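Local coordinates for sulfate transporter/antisigma-factor antagonist STAS (Planctomyces limnophilus, PDB 3T6O), which probably acts as an anti-sigma factor antagonist, a STAS-domain protein of the kind that takes part in regulating bacterial transcription, at residues M43-E56 / R75-V89. Numbering follows the deposited sequence.
Sequences MQGAQPRKVLIDLE and RIKEDQQGVFALCSV
In the central sheet of this STAS domain, strands 50-54 and 83-87 run side by side and parallel, in register from Lys50 beside Val83 to Asp54 beside Cys87. Six backbone hydrogen bonds form the ladder: Arg49 O takes Val83 N, Val51 exchanges bonds with Val83 and Ala85, Ile53 does the same with Ala85 and Cys87, and Leu55 N reaches Cys87 O at 3.0 Å. Helix 63-76 and the two type I turns after it, Ile76 to Asp79 and Asp79 to Gly82, connect the strands in the right-handed beta-alpha-beta crossover of an alpha/beta fold.

The turn after that helix is pinned by a salt bridge. Arg49 meets the Asp79 carboxylate side-on, NE to OD2 at 3.0 Å and NH2 to OD1 at 3.0 Å, each oxygen approached on its syn side and the two planes turned 34° apart. Asp79 OD2 also accepts the backbone N of Arg49 through its anti lone pair, so one oxygen holds both the main chain and the side chain. The bend at chi3 (-82°) swings the guanidinium over to the helix end, where Ile76 CA lies above the centre of one face and NH1 donates to Met43 O. Water 1 links Gln44 OE1 to Arg75 O beside it.

On the face that carries Val51, Ile53 and Phe84, Ile76 CD1 packs against Val51 CG2 at 3.9 Å and also sits at the rim of the Phe84 ring. Met43 SE comes to another part of that rim, while Ile53 CG1 approaches Phe84 CZ at 3.8 Å. The opposite face carries Leu52, whose CD1 rests on Ala85 CB at 3.8 Å and whose CD2 touches Cys87 SG; helix 112-118 packs there through Ala115 and Lys112. At the end of the strand, Asp54 OD1 accepts Glu56 N at 3.1 Å in an Asx turn.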
HETATM    1  N   MSE A  43      14.811 -10.887   9.340  1.00 24.65           N
HETATM    2  CA  MSE A  43      14.443  -9.799  10.222  1.00 25.25           C
HETATM    3  C   MSE A  43      14.097 -10.260  11.638  1.00 28.09           C
HETATM    4  O   MSE A  43      13.486  -9.521  12.395  1.00 30.61           O
HETATM    5  CB  MSE A  43      13.232  -9.063   9.640  1.00 25.89           C
HETATM    6  CG  MSE A  43      13.489  -8.310   8.329  1.00 23.02           C
HETATM    7 SE   MSE A  43      14.838  -6.957   8.357  0.80 18.54          SE
HETATM    8  CE  MSE A  43      16.283  -7.907   7.440  1.00 18.59           C
ATOM      9  N   GLN A  44      14.382 -11.498  12.002  1.00 30.07           N
ATOM     10  CA  GLN A  44      14.037 -11.968  13.346  1.00 32.27           C
ATOM     11  C   GLN A  44      15.310 -11.922  14.225  1.00 31.82           C
ATOM     12  O   GLN A  44      16.291 -11.321  13.846  1.00 31.39           O
ATOM     13  CB  GLN A  44      13.320 -13.309  13.229  1.00 35.02           C
ATOM     14  CG  GLN A  44      11.877 -13.144  12.491  1.00 38.47           C
ATOM     15  CD  GLN A  44      10.925 -12.102  13.204  1.00 43.16           C
ATOM     16  OE1 GLN A  44      10.375 -11.148  12.577  1.00 41.88           O
ATOM     17  NE2 GLN A  44      10.774 -12.270  14.528  1.00 44.28           N
ATOM     18  N   GLY A  45      15.304 -12.410  15.434  1.00 33.31           N
ATOM     19  CA  GLY A  45      16.507 -12.215  16.255  1.00 33.13           C
ATOM     20  C   GLY A  45      16.159 -11.643  17.598  1.00 34.58           C
ATOM     21  O   GLY A  45      15.154 -10.970  17.748  1.00 33.15           O
ATOM     22  N   ALA A  46      16.996 -11.926  18.587  1.00 36.12           N
ATOM     23  CA  ALA A  46      16.798 -11.387  19.915  1.00 38.47           C
ATOM     24  C   ALA A  46      16.876  -9.874  19.864  1.00 37.94           C
ATOM     25  O   ALA A  46      17.700  -9.317  19.143  1.00 35.82           O
ATOM     26  CB  ALA A  46      17.857 -11.946  20.907  1.00 40.95           C
ATOM     27  N   GLN A  47      15.947  -9.241  20.576  1.00 40.17           N
ATOM     28  CA  GLN A  47      15.957  -7.802  20.926  1.00 41.97           C
ATOM     29  C   GLN A  47      17.278  -7.390  21.583  1.00 41.77           C
ATOM     30  O   GLN A  47      17.804  -8.127  22.402  1.00 44.75           O
ATOM     31  CB  GLN A  47      14.824  -7.512  21.941  1.00 45.61           C
ATOM     32  CG  GLN A  47      13.426  -7.069  21.382  1.00 48.63           C
ATOM     33  CD  GLN A  47      12.769  -8.036  20.398  1.00 50.62           C
ATOM     34  OE1 GLN A  47      13.413  -8.533  19.467  1.00 53.16           O
ATOM     35  NE2 GLN A  47      11.464  -8.249  20.558  1.00 50.85           N
ATOM     36  N   PRO A  48      17.859  -6.240  21.194  1.00 39.51           N
ATOM     37  CA  PRO A  48      17.519  -5.330  20.097  1.00 36.28           C
ATOM     38  C   PRO A  48      18.068  -5.861  18.763  1.00 31.84           C
ATOM     39  O   PRO A  48      19.202  -6.290  18.690  1.00 30.08           O
ATOM     40  CB  PRO A  48      18.275  -4.060  20.486  1.00 37.29           C
ATOM     41  CG  PRO A  48      19.546  -4.594  21.087  1.00 38.69           C
ATOM     42  CD  PRO A  48      19.175  -5.904  21.766  1.00 40.26           C
ATOM     43  N   ARG A  49      17.259  -5.819  17.718  1.00 28.79           N
ATOM     44  CA  ARG A  49      17.688  -6.264  16.410  1.00 25.42           C
ATOM     45  C   ARG A  49      18.316  -5.107  15.681  1.00 23.78           C
ATOM     46  O   ARG A  49      17.744  -4.008  15.621  1.00 22.63           O
ATOM     47  CB  ARG A  49      16.499  -6.747  15.589  1.00 24.70           C
ATOM     48  CG  ARG A  49      15.998  -8.108  15.986  1.00 27.90           C
ATOM     49  CD  ARG A  49      14.636  -8.458  15.343  1.00 28.85           C
ATOM     50  NE  ARG A  49      13.572  -7.853  16.096  1.00 31.54           N
ATOM     51  CZ  ARG A  49      12.280  -8.004  15.839  1.00 32.90           C
ATOM     52  NH1 ARG A  49      11.867  -8.747  14.818  1.00 30.41           N
ATOM     53  NH2 ARG A  49      11.411  -7.402  16.628  1.00 33.60           N
ATOM     54  N   LYS A  50      19.451  -5.388  15.061  1.00 21.42           N
ATOM     55  CA  LYS A  50      20.191  -4.417  14.314  1.00 20.88           C
ATOM     56  C   LYS A  50      20.425  -5.009  12.920  1.00 18.82           C
ATOM     57  O   LYS A  50      20.916  -6.155  12.796  1.00 19.30           O
ATOM     58  CB  LYS A  50      21.512  -4.140  15.046  1.00 22.03           C
ATOM     59  CG  LYS A  50      21.333  -3.326  16.322  1.00 25.62           C
ATOM     60  CD  LYS A  50      22.605  -3.167  17.097  1.00 30.66           C
ATOM     61  CE  LYS A  50      22.375  -2.250  18.286  1.00 35.42           C
ATOM     62  NZ  LYS A  50      23.613  -1.920  19.046  1.00 39.46           N
ATOM     63  N   VAL A  51      20.065  -4.241  11.895  1.00 16.85           N
ATOM     64  CA  VAL A  51      20.085  -4.670  10.516  1.00 16.01           C
ATOM     65  C   VAL A  51      20.780  -3.586   9.666  1.00 15.97           C
ATOM     66  O   VAL A  51      20.500  -2.403   9.814  1.00 17.47           O
ATOM     67  CB  VAL A  51      18.610  -4.963  10.000  1.00 16.34           C
ATOM     68  CG1 VAL A  51      18.603  -5.096   8.472  1.00 16.68           C
ATOM     69  CG2 VAL A  51      18.063  -6.217  10.643  1.00 15.04           C
ATOM     70  N   LEU A  52      21.641  -4.012   8.741  1.00 15.94           N
ATOM     71  CA  LEU A  52      22.364  -3.133   7.881  1.00 15.36           C
ATOM     72  C   LEU A  52      22.144  -3.600   6.486  1.00 15.74           C
ATOM     73  O   LEU A  52      22.418  -4.758   6.192  1.00 17.13           O
ATOM     74  CB  LEU A  52      23.868  -3.228   8.206  1.00 15.72           C
ATOM     75  CG  LEU A  52      24.815  -2.386   7.330  1.00 16.27           C
ATOM     76  CD1 LEU A  52      24.446  -0.854   7.436  1.00 13.84           C
ATOM     77  CD2 LEU A  52      26.296  -2.653   7.733  1.00 15.97           C
ATOM     78  N   ILE A  53      21.695  -2.717   5.599  1.00 15.79           N
ATOM     79  CA  ILE A  53      21.499  -3.077   4.202  1.00 16.43           C
ATOM     80  C   ILE A  53      22.714  -2.521   3.483  1.00 17.87           C
ATOM     81  O   ILE A  53      22.868  -1.293   3.319  1.00 17.85           O
ATOM     82  CB  ILE A  53      20.233  -2.436   3.617  1.00 17.14           C
ATOM     83  CG1 ILE A  53      19.055  -2.625   4.579  1.00 17.82           C
ATOM     84  CG2 ILE A  53      19.922  -2.966   2.209  1.00 19.33           C
ATOM     85  CD1 ILE A  53      18.670  -4.059   4.817  1.00 12.46           C
ATOM     86  N   ASP A  54      23.587  -3.410   3.061  1.00 17.27           N
ATOM     87  CA  ASP A  54      24.799  -2.996   2.400  1.00 19.21           C
ATOM     88  C   ASP A  54      24.583  -3.002   0.887  1.00 19.92           C
ATOM     89  O   ASP A  54      24.597  -4.073   0.240  1.00 20.42           O
ATOM     90  CB  ASP A  54      25.948  -3.895   2.813  1.00 18.70           C
ATOM     91  CG  ASP A  54      27.286  -3.540   2.113  1.00 22.49           C
ATOM     92  OD1 ASP A  54      27.357  -2.609   1.281  1.00 21.14           O
ATOM     93  OD2 ASP A  54      28.275  -4.204   2.442  1.00 23.68           O
ATOM     94  N   LEU A  55      24.487  -1.793   0.335  1.00 19.91           N
ATOM     95  CA  LEU A  55      24.061  -1.609  -1.044  1.00 20.65           C
ATOM     96  C   LEU A  55      25.214  -1.522  -2.027  1.00 22.37           C
ATOM     97  O   LEU A  55      25.020  -1.102  -3.168  1.00 22.33           O
ATOM     98  CB  LEU A  55      23.132  -0.402  -1.119  1.00 19.86           C
ATOM     99  CG  LEU A  55      21.727  -0.756  -0.563  1.00 21.46           C
ATOM    100  CD1 LEU A  55      20.850   0.467  -0.256  1.00 21.31           C
ATOM    101  CD2 LEU A  55      20.897  -1.661  -1.539  1.00 19.57           C
ATOM    102  N   GLU A  56      26.414  -1.957  -1.622  1.00 22.93           N
ATOM    103  CA  GLU A  56      27.563  -1.837  -2.511  1.00 25.43           C
ATOM    104  C   GLU A  56      27.312  -2.674  -3.765  1.00 26.10           C
ATOM    105  O   GLU A  56      26.902  -3.823  -3.681  1.00 26.83           O
ATOM    106  CB  GLU A  56      28.861  -2.325  -1.822  1.00 26.72           C
ATOM    107  CG  GLU A  56      30.153  -2.061  -2.674  1.00 30.86           C
ATOM    108  CD  GLU A  56      31.436  -2.361  -1.886  1.00 36.46           C
ATOM    109  OE1 GLU A  56      31.425  -3.227  -0.984  1.00 37.60           O
ATOM    110  OE2 GLU A  56      32.476  -1.742  -2.176  1.00 45.70           O
ATOM    111  N   ARG A  75       9.179  -4.778  10.802  1.00 23.96           N
ATOM    112  CA  ARG A  75       9.370  -5.958  11.615  1.00 26.67           C
ATOM    113  C   ARG A  75      10.330  -5.705  12.762  1.00 28.36           C
ATOM    114  O   ARG A  75      10.179  -6.298  13.824  1.00 31.59           O
ATOM    115  CB  ARG A  75       9.843  -7.160  10.771  1.00 24.95           C
ATOM    116  CG  ARG A  75       8.671  -7.869  10.106  1.00 25.12           C
ATOM    117  CD  ARG A  75       9.089  -8.580   8.868  1.00 24.32           C
ATOM    118  NE  ARG A  75       8.012  -9.370   8.287  1.00 25.70           N
ATOM    119  CZ  ARG A  75       7.040  -8.865   7.530  1.00 27.31           C
ATOM    120  NH1 ARG A  75       7.004  -7.574   7.256  1.00 28.85           N
ATOM    121  NH2 ARG A  75       6.136  -9.658   7.022  1.00 27.77           N
ATOM    122  N   ILE A  76      11.316  -4.849  12.572  1.00 28.56           N
ATOM    123  CA  ILE A  76      12.252  -4.624  13.664  1.00 29.41           C
ATOM    124  C   ILE A  76      12.052  -3.310  14.447  1.00 30.79           C
ATOM    125  O   ILE A  76      12.572  -3.183  15.545  1.00 31.19           O
ATOM    126  CB  ILE A  76      13.684  -4.781  13.189  1.00 28.17           C
ATOM    127  CG1 ILE A  76      14.188  -3.546  12.538  1.00 26.05           C
ATOM    128  CG2 ILE A  76      13.899  -6.027  12.198  1.00 28.75           C
ATOM    129  CD1 ILE A  76      15.628  -3.696  12.282  1.00 25.09           C
ATOM    130  N   LYS A  77      11.261  -2.375  13.919  1.00 31.88           N
ATOM    131  CA  LYS A  77      11.200  -1.022  14.484  1.00 34.19           C
ATOM    132  C   LYS A  77      10.625  -0.918  15.890  1.00 38.12           C
ATOM    133  O   LYS A  77      10.902   0.071  16.563  1.00 39.48           O
ATOM    134  CB  LYS A  77      10.433  -0.061  13.577  1.00 34.57           C
ATOM    135  CG  LYS A  77       8.930  -0.184  13.646  1.00 36.63           C
ATOM    136  CD  LYS A  77       8.237   0.830  12.740  1.00 39.67           C
ATOM    137  CE  LYS A  77       6.811   1.133  13.222  1.00 44.43           C
ATOM    138  NZ  LYS A  77       6.820   2.364  14.103  1.00 47.74           N
ATOM    139  N   GLU A  78       9.853  -1.879  16.385  1.00 40.19           N
ATOM    140  CA  GLU A  78       9.387  -1.674  17.759  1.00 45.45           C
ATOM    141  C   GLU A  78      10.413  -1.993  18.871  1.00 46.84           C
ATOM    142  O   GLU A  78      10.148  -1.731  20.045  1.00 48.73           O
ATOM    143  CB  GLU A  78       8.022  -2.321  18.016  1.00 48.32           C
ATOM    144  CG  GLU A  78       6.845  -1.670  17.223  1.00 52.21           C
ATOM    145  CD  GLU A  78       6.744  -0.141  17.391  1.00 57.86           C
ATOM    146  OE1 GLU A  78       6.583   0.337  18.549  1.00 63.13           O
ATOM    147  OE2 GLU A  78       6.805   0.571  16.354  1.00 58.61           O
ATOM    148  N   ASP A  79      11.586  -2.530  18.520  1.00 45.49           N
ATOM    149  CA  ASP A  79      12.627  -2.712  19.516  1.00 47.16           C
ATOM    150  C   ASP A  79      13.171  -1.342  19.944  1.00 49.90           C
ATOM    151  O   ASP A  79      13.544  -0.534  19.099  1.00 49.46           O
ATOM    152  CB  ASP A  79      13.782  -3.538  18.944  1.00 44.84           C
ATOM    153  CG  ASP A  79      13.351  -4.903  18.486  1.00 42.60           C
ATOM    154  OD1 ASP A  79      12.164  -5.275  18.648  1.00 38.38           O
ATOM    155  OD2 ASP A  79      14.213  -5.602  17.943  1.00 39.05           O
ATOM    156  N   GLN A  80      13.245  -1.077  21.237  1.00 53.64           N
ATOM    157  CA  GLN A  80      13.684   0.250  21.679  1.00 56.46           C
ATOM    158  C   GLN A  80      15.079   0.646  21.181  1.00 54.74           C
ATOM    159  O   GLN A  80      15.315   1.826  20.851  1.00 55.33           O
ATOM    160  CB  GLN A  80      13.645   0.380  23.213  1.00 60.20           C
ATOM    161  CG  GLN A  80      12.283   0.781  23.740  1.00 65.11           C
ATOM    162  CD  GLN A  80      12.161   0.532  25.240  1.00 72.18           C
ATOM    163  OE1 GLN A  80      12.333   1.451  26.059  1.00 77.23           O
ATOM    164  NE2 GLN A  80      11.887  -0.721  25.608  1.00 73.31           N
ATOM    165  N   GLN A  81      16.009  -0.305  21.161  1.00 52.43           N
ATOM    166  CA  GLN A  81      17.331   0.011  20.626  1.00 50.99           C
ATOM    167  C   GLN A  81      17.602  -0.690  19.293  1.00 45.84           C
ATOM    168  O   GLN A  81      18.736  -0.846  18.910  1.00 45.69           O
ATOM    169  CB  GLN A  81      18.427  -0.242  21.671  1.00 52.63           C
ATOM    170  CG  GLN A  81      18.432   0.831  22.781  1.00 58.62           C
ATOM    171  CD  GLN A  81      18.682   0.247  24.162  1.00 65.04           C
ATOM    172  OE1 GLN A  81      18.157  -0.829  24.494  1.00 67.98           O
ATOM    173  NE2 GLN A  81      19.483   0.947  24.976  1.00 67.40           N
ATOM    174  N   GLY A  82      16.546  -1.071  18.596  1.00 42.94           N
ATOM    175  CA  GLY A  82      16.634  -1.616  17.234  1.00 39.24           C
ATOM    176  C   GLY A  82      17.264  -0.597  16.299  1.00 35.98           C
ATOM    177  O   GLY A  82      17.281   0.588  16.618  1.00 38.86           O
ATOM    178  N   VAL A  83      17.825  -1.034  15.179  1.00 30.37           N
ATOM    179  CA  VAL A  83      18.421  -0.104  14.232  1.00 26.92           C
ATOM    180  C   VAL A  83      18.316  -0.723  12.882  1.00 22.84           C
ATOM    181  O   VAL A  83      18.664  -1.885  12.702  1.00 22.25           O
ATOM    182  CB  VAL A  83      19.947   0.180  14.493  1.00 27.54           C
ATOM    183  CG1 VAL A  83      20.531   1.064  13.375  1.00 26.34           C
ATOM    184  CG2 VAL A  83      20.201   0.758  15.882  1.00 29.42           C
ATOM    185  N   PHE A  84      17.850   0.056  11.921  1.00 20.02           N
ATOM    186  CA  PHE A  84      17.748  -0.380  10.541  1.00 18.05           C
ATOM    187  C   PHE A  84      18.531   0.664   9.755  1.00 17.33           C
ATOM    188  O   PHE A  84      18.098   1.831   9.685  1.00 19.02           O
ATOM    189  CB  PHE A  84      16.272  -0.400  10.098  1.00 18.31           C
ATOM    190  CG  PHE A  84      16.049  -1.013   8.731  1.00 15.58           C
ATOM    191  CD1 PHE A  84      16.140  -0.252   7.607  1.00 16.33           C
ATOM    192  CD2 PHE A  84      15.679  -2.340   8.600  1.00 17.13           C
ATOM    193  CE1 PHE A  84      15.944  -0.794   6.340  1.00 16.93           C
ATOM    194  CE2 PHE A  84      15.484  -2.903   7.361  1.00 15.80           C
ATOM    195  CZ  PHE A  84      15.614  -2.119   6.216  1.00 18.24           C
ATOM    196  N   ALA A  85      19.688   0.273   9.228  1.00 16.67           N
ATOM    197  CA  ALA A  85      20.683   1.194   8.648  1.00 15.74           C
ATOM    198  C   ALA A  85      21.023   0.797   7.203  1.00 15.75           C
ATOM    199  O   ALA A  85      20.842  -0.350   6.757  1.00 15.27           O
ATOM    200  CB  ALA A  85      21.987   1.224   9.538  1.00 16.09           C
ATOM    201  N   LEU A  86      21.500   1.766   6.447  1.00 17.53           N
ATOM    202  CA  LEU A  86      22.028   1.495   5.112  1.00 17.69           C
ATOM    203  C   LEU A  86      23.512   1.859   5.061  1.00 18.15           C
ATOM    204  O   LEU A  86      24.000   2.648   5.899  1.00 19.52           O
ATOM    205  CB  LEU A  86      21.288   2.334   4.103  1.00 18.26           C
ATOM    206  CG  LEU A  86      19.757   2.377   4.102  1.00 20.51           C
ATOM    207  CD1 LEU A  86      19.277   3.282   2.930  1.00 22.86           C
ATOM    208  CD2 LEU A  86      19.162   1.016   3.979  1.00 14.91           C
ATOM    209  N   CYS A  87      24.233   1.275   4.105  1.00 17.62           N
ATOM    210  CA  CYS A  87      25.583   1.718   3.791  1.00 19.12           C
ATOM    211  C   CYS A  87      25.925   1.473   2.345  1.00 19.78           C
ATOM    212  O   CYS A  87      25.228   0.754   1.659  1.00 17.73           O
ATOM    213  CB  CYS A  87      26.676   1.095   4.678  1.00 19.73           C
ATOM    214  SG  CYS A  87      26.940  -0.692   4.481  1.00 19.26           S
ATOM    215  N   SER A  88      26.974   2.154   1.894  1.00 21.22           N
ATOM    216  CA  SER A  88      27.533   1.963   0.557  1.00 23.51           C
ATOM    217  C   SER A  88      26.509   2.211  -0.543  1.00 22.73           C
ATOM    218  O   SER A  88      26.461   1.506  -1.552  1.00 22.87           O
ATOM    219  CB  SER A  88      28.183   0.577   0.443  1.00 23.91           C
ATOM    220  OG  SER A  88      29.296   0.578   1.308  1.00 27.27           O
ATOM    221  N   VAL A  89      25.737   3.271  -0.350  1.00 22.94           N
ATOM    222  CA  VAL A  89      24.636   3.623  -1.273  1.00 22.03           C
ATOM    223  C   VAL A  89      25.256   4.460  -2.364  1.00 23.78           C
ATOM    224  O   VAL A  89      25.921   5.472  -2.079  1.00 24.47           O
ATOM    225  CB  VAL A  89      23.530   4.392  -0.553  1.00 21.90           C
ATOM    226  CG1 VAL A  89      22.249   4.610  -1.491  1.00 21.51           C
ATOM    227  CG2 VAL A  89      23.141   3.678   0.669  1.00 19.16           C
TER
HETATM  228  O   HOH W   1       8.562  -8.872  13.912  1.00 44.58           O
HETATM  229  O   HOH W   2      30.388  -1.696   2.150  1.00 42.05           O